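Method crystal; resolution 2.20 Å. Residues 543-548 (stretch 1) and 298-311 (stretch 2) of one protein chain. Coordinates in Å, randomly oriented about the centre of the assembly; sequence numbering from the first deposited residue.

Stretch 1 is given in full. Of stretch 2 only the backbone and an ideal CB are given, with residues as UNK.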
ATOM      1  N   VAL C 543     -20.761  20.768 -25.878  1.00 25.39           N
ATOM      2  CA  VAL C 543     -21.406  21.973 -26.377  1.00 25.76           C
ATOM      3  C   VAL C 543     -21.658  22.999 -25.285  1.00 25.95           C
ATOM      4  O   VAL C 543     -21.692  22.665 -24.100  1.00 25.93           O
ATOM      5  CB  VAL C 543     -22.735  21.634 -27.064  1.00 25.89           C
ATOM      6  CG1 VAL C 543     -22.479  20.612 -28.180  1.00 26.67           C
ATOM      7  CG2 VAL C 543     -23.725  21.075 -26.053  1.00 25.44           C
ATOM      8  N   ARG C 544     -21.827  24.252 -25.688  1.00 26.27           N
ATOM      9  CA  ARG C 544     -22.092  25.315 -24.730  1.00 26.84           C
ATOM     10  C   ARG C 544     -23.524  25.224 -24.229  1.00 27.30           C
ATOM     11  O   ARG C 544     -24.467  25.192 -25.026  1.00 27.31           O
ATOM     12  CB  ARG C 544     -21.863  26.702 -25.354  1.00 26.08           C
ATOM     13  CG  ARG C 544     -22.214  27.846 -24.402  1.00 25.84           C
ATOM     14  CD  ARG C 544     -21.796  29.206 -24.943  1.00 25.42           C
ATOM     15  NE  ARG C 544     -22.178  30.292 -24.042  1.00 24.92           N
ATOM     16  CZ  ARG C 544     -21.565  31.470 -23.984  1.00 24.34           C
ATOM     17  NH1 ARG C 544     -20.534  31.724 -24.776  1.00 24.26           N
ATOM     18  NH2 ARG C 544     -21.974  32.388 -23.121  1.00 24.28           N
ATOM     19  N   PRO C 545     -23.704  25.157 -22.896  1.00 27.69           N
ATOM     20  CA  PRO C 545     -25.017  25.072 -22.254  1.00 28.32           C
ATOM     21  C   PRO C 545     -25.690  26.439 -22.129  1.00 28.97           C
ATOM     22  O   PRO C 545     -25.025  27.463 -22.025  1.00 28.87           O
ATOM     23  CB  PRO C 545     -24.682  24.488 -20.885  1.00 28.42           C
ATOM     24  CG  PRO C 545     -23.377  25.150 -20.584  1.00 27.93           C
ATOM     25  CD  PRO C 545     -22.637  24.962 -21.897  1.00 27.68           C
ATOM     26  N   ARG C 546     -27.015  26.447 -22.141  1.00 29.98           N
ATOM     27  CA  ARG C 546     -27.757  27.687 -21.999  1.00 31.18           C
ATOM     28  C   ARG C 546     -28.459  27.599 -20.649  1.00 31.35           C
ATOM     29  O   ARG C 546     -28.870  26.525 -20.233  1.00 30.65           O
ATOM     30  CB  ARG C 546     -28.786  27.825 -23.115  1.00 32.06           C
ATOM     31  CG  ARG C 546     -28.234  27.596 -24.517  1.00 34.18           C
ATOM     32  CD  ARG C 546     -27.130  28.579 -24.877  1.00 35.78           C
ATOM     33  NE  ARG C 546     -26.538  28.271 -26.179  1.00 37.44           N
ATOM     34  CZ  ARG C 546     -25.535  28.953 -26.729  1.00 38.25           C
ATOM     35  NH1 ARG C 546     -25.002  29.991 -26.093  1.00 38.50           N
ATOM     36  NH2 ARG C 546     -25.057  28.597 -27.917  1.00 38.84           N
ATOM     37  N   PHE C 547     -28.592  28.729 -19.966  1.00 31.89           N
ATOM     38  CA  PHE C 547     -29.234  28.732 -18.657  1.00 32.95           C
ATOM     39  C   PHE C 547     -30.652  29.288 -18.695  1.00 33.81           C
ATOM     40  O   PHE C 547     -30.914  30.293 -19.348  1.00 33.79           O
ATOM     41  CB  PHE C 547     -28.385  29.532 -17.659  1.00 32.32           C
ATOM     42  CG  PHE C 547     -26.986  29.009 -17.511  1.00 31.71           C
ATOM     43  CD1 PHE C 547     -25.915  29.681 -18.081  1.00 31.63           C
ATOM     44  CD2 PHE C 547     -26.751  27.817 -16.836  1.00 31.42           C
ATOM     45  CE1 PHE C 547     -24.622  29.170 -17.979  1.00 32.00           C
ATOM     46  CE2 PHE C 547     -25.466  27.292 -16.726  1.00 31.37           C
ATOM     47  CZ  PHE C 547     -24.400  27.964 -17.296  1.00 31.73           C
ATOM     48  N   GLY C 548     -31.552  28.613 -17.987  1.00 34.88           N
ATOM     49  CA  GLY C 548     -32.950  29.010 -17.914  1.00 36.25           C
ATOM     50  C   GLY C 548     -33.560  28.302 -16.711  1.00 37.48           C
ATOM     51  O   GLY C 548     -32.822  27.872 -15.824  1.00 37.85           O
ATOM     52  N   UNK C 298     -24.139  32.278 -10.136  1.00 29.59           N
ATOM     53  CA  UNK C 298     -24.408  33.480 -10.916  1.00 30.59           C
ATOM     54  C   UNK C 298     -24.231  33.341 -12.419  1.00 30.72           C
ATOM     55  O   UNK C 298     -23.136  33.078 -12.914  1.00 30.39           O
ATOM     56  CB  UNK C 298     -23.498  34.606 -10.421  1.00 30.59           C
ATOM     57  N   UNK C 299     -25.332  33.542 -13.131  1.00 30.69           N
ATOM     58  CA  UNK C 299     -25.373  33.440 -14.583  1.00 31.40           C
ATOM     59  C   UNK C 299     -24.327  34.309 -15.283  1.00 30.84           C
ATOM     60  O   UNK C 299     -23.585  33.832 -16.140  1.00 31.21           O
ATOM     61  CB  UNK C 299     -26.768  33.822 -15.081  1.00 31.40           C
ATOM     62  N   UNK C 300     -24.286  35.585 -14.912  1.00 30.45           N
ATOM     63  CA  UNK C 300     -23.359  36.529 -15.511  1.00 29.73           C
ATOM     64  C   UNK C 300     -21.918  36.061 -15.554  1.00 29.15           C
ATOM     65  O   UNK C 300     -21.338  35.962 -16.636  1.00 29.16           O
ATOM     66  CB  UNK C 300     -23.427  37.855 -14.750  1.00 29.73           C
ATOM     67  N   UNK C 301     -21.298  35.794 -14.395  1.00 28.71           N
ATOM     68  CA  UNK C 301     -19.908  35.337 -14.445  1.00 28.19           C
ATOM     69  C   UNK C 301     -19.753  34.012 -15.199  1.00 27.88           C
ATOM     70  O   UNK C 301     -18.728  33.774 -15.841  1.00 27.93           O
ATOM     71  CB  UNK C 301     -19.361  35.187 -13.024  1.00 28.19           C
ATOM     72  N   UNK C 302     -20.773  33.164 -15.146  1.00 27.75           N
ATOM     73  CA  UNK C 302     -20.701  31.893 -15.861  1.00 27.72           C
ATOM     74  C   UNK C 302     -20.689  32.132 -17.368  1.00 27.83           C
ATOM     75  O   UNK C 302     -19.899  31.533 -18.090  1.00 27.85           O
ATOM     76  CB  UNK C 302     -21.874  30.990 -15.474  1.00 27.72           C
ATOM     77  N   UNK C 303     -21.557  33.018 -17.842  1.00 27.85           N
ATOM     78  CA  UNK C 303     -21.612  33.321 -19.273  1.00 28.51           C
ATOM     79  C   UNK C 303     -20.276  33.928 -19.725  1.00 27.97           C
ATOM     80  O   UNK C 303     -19.854  33.733 -20.865  1.00 28.57           O
ATOM     81  CB  UNK C 303     -22.769  34.274 -19.580  1.00 28.51           C
ATOM     82  N   UNK C 304     -19.603  34.647 -18.831  1.00 27.13           N
ATOM     83  CA  UNK C 304     -18.312  35.248 -19.158  1.00 26.62           C
ATOM     84  C   UNK C 304     -17.254  34.150 -19.292  1.00 26.00           C
ATOM     85  O   UNK C 304     -16.400  34.213 -20.171  1.00 25.83           O
ATOM     86  CB  UNK C 304     -17.901  36.267 -18.093  1.00 26.62           C
ATOM     87  N   UNK C 305     -17.308  33.149 -18.416  1.00 25.67           N
ATOM     88  CA  UNK C 305     -16.351  32.048 -18.494  1.00 25.35           C
ATOM     89  C   UNK C 305     -16.609  31.277 -19.790  1.00 25.20           C
ATOM     90  O   UNK C 305     -15.675  30.874 -20.484  1.00 25.54           O
ATOM     91  CB  UNK C 305     -16.461  31.130 -17.275  1.00 25.35           C
ATOM     92  N   UNK C 306     -17.879  31.067 -20.115  1.00 24.91           N
ATOM     93  CA  UNK C 306     -18.220  30.335 -21.330  1.00 24.93           C
ATOM     94  C   UNK C 306     -17.798  31.122 -22.564  1.00 25.08           C
ATOM     95  O   UNK C 306     -17.424  30.532 -23.575  1.00 25.44           O
ATOM     96  CB  UNK C 306     -19.720  30.039 -21.376  1.00 24.93           C
ATOM     97  N   UNK C 307     -17.846  32.453 -22.496  1.00 25.18           N
ATOM     98  CA  UNK C 307     -17.420  33.245 -23.645  1.00 25.30           C
ATOM     99  C   UNK C 307     -15.946  32.997 -23.907  1.00 25.70           C
ATOM    100  O   UNK C 307     -15.561  32.742 -25.042  1.00 25.59           O
ATOM    101  CB  UNK C 307     -17.685  34.734 -23.417  1.00 25.30           C
ATOM    102  N   UNK C 308     -15.123  33.042 -22.861  1.00 26.05           N
ATOM    103  CA  UNK C 308     -13.700  32.802 -23.036  1.00 26.70           C
ATOM    104  C   UNK C 308     -13.406  31.384 -23.544  1.00 26.46           C
ATOM    105  O   UNK C 308     -12.502  31.183 -24.362  1.00 26.20           O
ATOM    106  CB  UNK C 308     -12.970  33.043 -21.713  1.00 26.70           C
ATOM    107  N   UNK C 309     -14.163  30.405 -23.061  1.00 26.30           N
ATOM    108  CA  UNK C 309     -13.975  29.020 -23.493  1.00 26.28           C
ATOM    109  C   UNK C 309     -14.309  28.937 -24.982  1.00 26.68           C
ATOM    110  O   UNK C 309     -13.511  28.468 -25.795  1.00 26.10           O
ATOM    111  CB  UNK C 309     -14.843  28.059 -22.678  1.00 26.28           C
ATOM    112  N   UNK C 310     -15.503  29.409 -25.325  1.00 27.21           N
ATOM    113  CA  UNK C 310     -15.969  29.394 -26.704  1.00 27.98           C
ATOM    114  C   UNK C 310     -14.960  30.064 -27.618  1.00 27.85           C
ATOM    115  O   UNK C 310     -14.742  29.623 -28.742  1.00 27.70           O
ATOM    116  CB  UNK C 310     -17.330  30.084 -26.820  1.00 27.98           C
ATOM    117  N   UNK C 311     -14.347  31.131 -27.116  1.00 28.09           N
ATOM    118  CA  UNK C 311     -13.358  31.854 -27.890  1.00 28.52           C
ATOM    119  C   UNK C 311     -12.166  30.985 -28.240  1.00 28.92           C
ATOM    120  O   UNK C 311     -11.635  31.078 -29.346  1.00 28.91           O
ATOM    121  CB  UNK C 311     -12.893  33.093 -27.123  1.00 28.52           C
TER

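Stretch 1 offers the helix two main features: the extended side chain of R544 and the ring of F547, with P545 between them.

Position 298 precedes the helix, and its CB has nothing of stretch 1 within reach. Helix-capping residues such as Asp, Asn, Ser or Thr would suit it. It is D298, whose side chain makes no capping bond.

Position 299 points sideways, with its CB 5.2 Å from F547 CD1. The carbonyl O of F547 offers an acceptor for a long donor, so Arg, Lys or Gln would suit. It is R299. Its NH2 donates to F547 O at 3.2 Å. It also contacts position 303.

Positions 300 and 301 are out of reach. Many residues would do, even proline in this first turn. They are G300 and P301.

Position 302 points toward stretch 1, its CB 4.1 Å from F547 CE1. An apolar residue fits: Leu, Ile, Met or Ala. It is L302. Its CB is 4.1 Å from F547 CE1, and its CD1 is 4.2 Å from F547 CZ.

Position 303 points sideways, its CB 4.1 Å from R544 NH2. An acid is favoured; Gln could also accept. It is E303. OE1 forms a salt bridge with R544 NH2 at 3.2 Å, while OE2 lies at the edge of the F547 ring, 3.6 Å from CD1. R299 NH1 forms a salt bridge with E303 OE2 at 2.5 Å. Water 1 links OE1 to R544 NE and P545 O. Water 2 links OE2 to F547 N.

Positions 304 and 305 make no contact; many residues would do. They are A304 and R305.

Position 306 points toward stretch 1, its CB 3.5 Å from R544 CZ. Leu or Met could cover the guanidinium and reach P545 and F547. It is L306. CB lies over one guanidinium face; CD1 is 4.1 Å from P545 CG and 3.8 Å from F547 CE1.

Position 307 points away, yet its CB is 4.4 Å from R544 NH1. A short acid can turn back; Asn or Glu is also plausible. It is D307. OD1 accepts from NH1 of R544 at 2.8 Å and from NH2 of R544 at 3.1 Å, near the guanidinium plane.

Position 308 points away and suits polar residues. Position 309 points toward stretch 1 but stays distant; nothing visible selects there, and many helix-compatible side chains would do. They are R308 and V309.

Position 310 points toward stretch 1, its CB 4.1 Å from R544 NH1. Glu, Asp or Gln would suit. It is E310, whose OE1 forms a salt bridge with R544 NH1 at 3.2 Å; the hydrogen bond is weak.

Position 311 is out of reach, with room for a side chain. It is G311.

Stretch 2 298-311: DRGPLEARLDRVEG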
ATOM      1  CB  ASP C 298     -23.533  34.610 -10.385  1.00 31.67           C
ATOM      2  CG  ASP C 298     -23.593  34.715  -8.869  1.00 33.34           C
ATOM      3  OD1 ASP C 298     -24.692  35.008  -8.334  1.00 33.87           O
ATOM      4  OD2 ASP C 298     -22.546  34.488  -8.213  1.00 33.95           O
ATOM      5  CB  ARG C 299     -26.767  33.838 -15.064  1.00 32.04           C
ATOM      6  CG  ARG C 299     -27.111  33.464 -16.494  1.00 33.67           C
ATOM      7  CD  ARG C 299     -28.516  33.973 -16.776  1.00 35.40           C
ATOM      8  NE  ARG C 299     -29.140  33.359 -17.939  1.00 36.73           N
ATOM      9  CZ  ARG C 299     -28.758  33.571 -19.189  1.00 37.82           C
ATOM     10  NH1 ARG C 299     -27.743  34.391 -19.438  1.00 38.33           N
ATOM     11  NH2 ARG C 299     -29.399  32.968 -20.189  1.00 38.18           N
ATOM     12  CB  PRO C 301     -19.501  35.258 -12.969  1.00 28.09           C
ATOM     13  CG  PRO C 301     -20.797  35.237 -12.217  1.00 28.63           C
ATOM     14  CD  PRO C 301     -21.702  36.119 -13.017  1.00 28.40           C
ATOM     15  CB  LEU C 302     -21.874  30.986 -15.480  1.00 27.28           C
ATOM     16  CG  LEU C 302     -21.726  30.315 -14.108  1.00 27.16           C
ATOM     17  CD1 LEU C 302     -23.045  29.690 -13.699  1.00 26.79           C
ATOM     18  CD2 LEU C 302     -20.602  29.272 -14.156  1.00 26.60           C
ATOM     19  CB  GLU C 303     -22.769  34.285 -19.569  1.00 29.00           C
ATOM     20  CG  GLU C 303     -24.138  33.776 -19.094  1.00 29.99           C
ATOM     21  CD  GLU C 303     -24.764  32.756 -20.036  1.00 30.94           C
ATOM     22  OE1 GLU C 303     -24.022  32.011 -20.712  1.00 31.42           O
ATOM     23  OE2 GLU C 303     -26.012  32.688 -20.097  1.00 31.52           O
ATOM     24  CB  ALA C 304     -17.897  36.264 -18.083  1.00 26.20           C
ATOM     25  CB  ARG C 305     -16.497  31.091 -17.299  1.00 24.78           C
ATOM     26  CG  ARG C 305     -15.938  31.578 -15.949  1.00 23.78           C
ATOM     27  CD  ARG C 305     -16.091  30.458 -14.894  1.00 23.54           C
ATOM     28  NE  ARG C 305     -15.628  30.851 -13.561  1.00 23.12           N
ATOM     29  CZ  ARG C 305     -15.705  30.089 -12.470  1.00 23.00           C
ATOM     30  NH1 ARG C 305     -16.226  28.871 -12.531  1.00 22.53           N
ATOM     31  NH2 ARG C 305     -15.272  30.560 -11.304  1.00 23.02           N
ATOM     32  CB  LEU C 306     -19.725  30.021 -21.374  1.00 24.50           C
ATOM     33  CG  LEU C 306     -20.214  28.921 -20.421  1.00 24.30           C
ATOM     34  CD1 LEU C 306     -21.731  28.874 -20.443  1.00 23.85           C
ATOM     35  CD2 LEU C 306     -19.609  27.561 -20.814  1.00 23.02           C
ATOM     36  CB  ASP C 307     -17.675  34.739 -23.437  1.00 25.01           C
ATOM     37  CG  ASP C 307     -19.144  35.084 -23.511  1.00 25.52           C
ATOM     38  OD1 ASP C 307     -19.869  34.394 -24.259  1.00 25.89           O
ATOM     39  OD2 ASP C 307     -19.586  36.036 -22.831  1.00 25.98           O
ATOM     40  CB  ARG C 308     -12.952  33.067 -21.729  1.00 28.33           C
ATOM     41  CG  ARG C 308     -12.914  34.544 -21.352  1.00 30.51           C
ATOM     42  CD  ARG C 308     -11.783  34.848 -20.376  1.00 32.94           C
ATOM     43  NE  ARG C 308     -10.754  35.683 -20.994  1.00 34.18           N
ATOM     44  CZ  ARG C 308     -10.042  35.324 -22.062  1.00 35.53           C
ATOM     45  NH1 ARG C 308     -10.236  34.135 -22.620  1.00 35.79           N
ATOM     46  NH2 ARG C 308      -9.166  36.169 -22.607  1.00 35.73           N
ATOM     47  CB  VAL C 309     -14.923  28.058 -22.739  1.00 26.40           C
ATOM     48  CG1 VAL C 309     -14.765  26.636 -23.267  1.00 26.04           C
ATOM     49  CG2 VAL C 309     -14.645  28.119 -21.246  1.00 26.44           C
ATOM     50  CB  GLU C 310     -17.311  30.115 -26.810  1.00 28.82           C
ATOM     51  CG  GLU C 310     -17.924  30.073 -28.196  1.00 30.45           C
ATOM     52  CD  GLU C 310     -19.402  30.428 -28.178  1.00 31.19           C
ATOM     53  OE1 GLU C 310     -19.738  31.596 -27.920  1.00 32.17           O
ATOM     54  OE2 GLU C 310     -20.230  29.526 -28.410  1.00 32.35           O
TER
HETATM   55  O   HOH W   1     -24.494  29.951 -22.559  1.00 25.91           O
HETATM   56  O   HOH W   2     -27.470  31.121 -21.498  1.00 32.67           O
HETATM   57  O   HOH W   3     -22.585  31.388 -27.976  1.00 33.57           O
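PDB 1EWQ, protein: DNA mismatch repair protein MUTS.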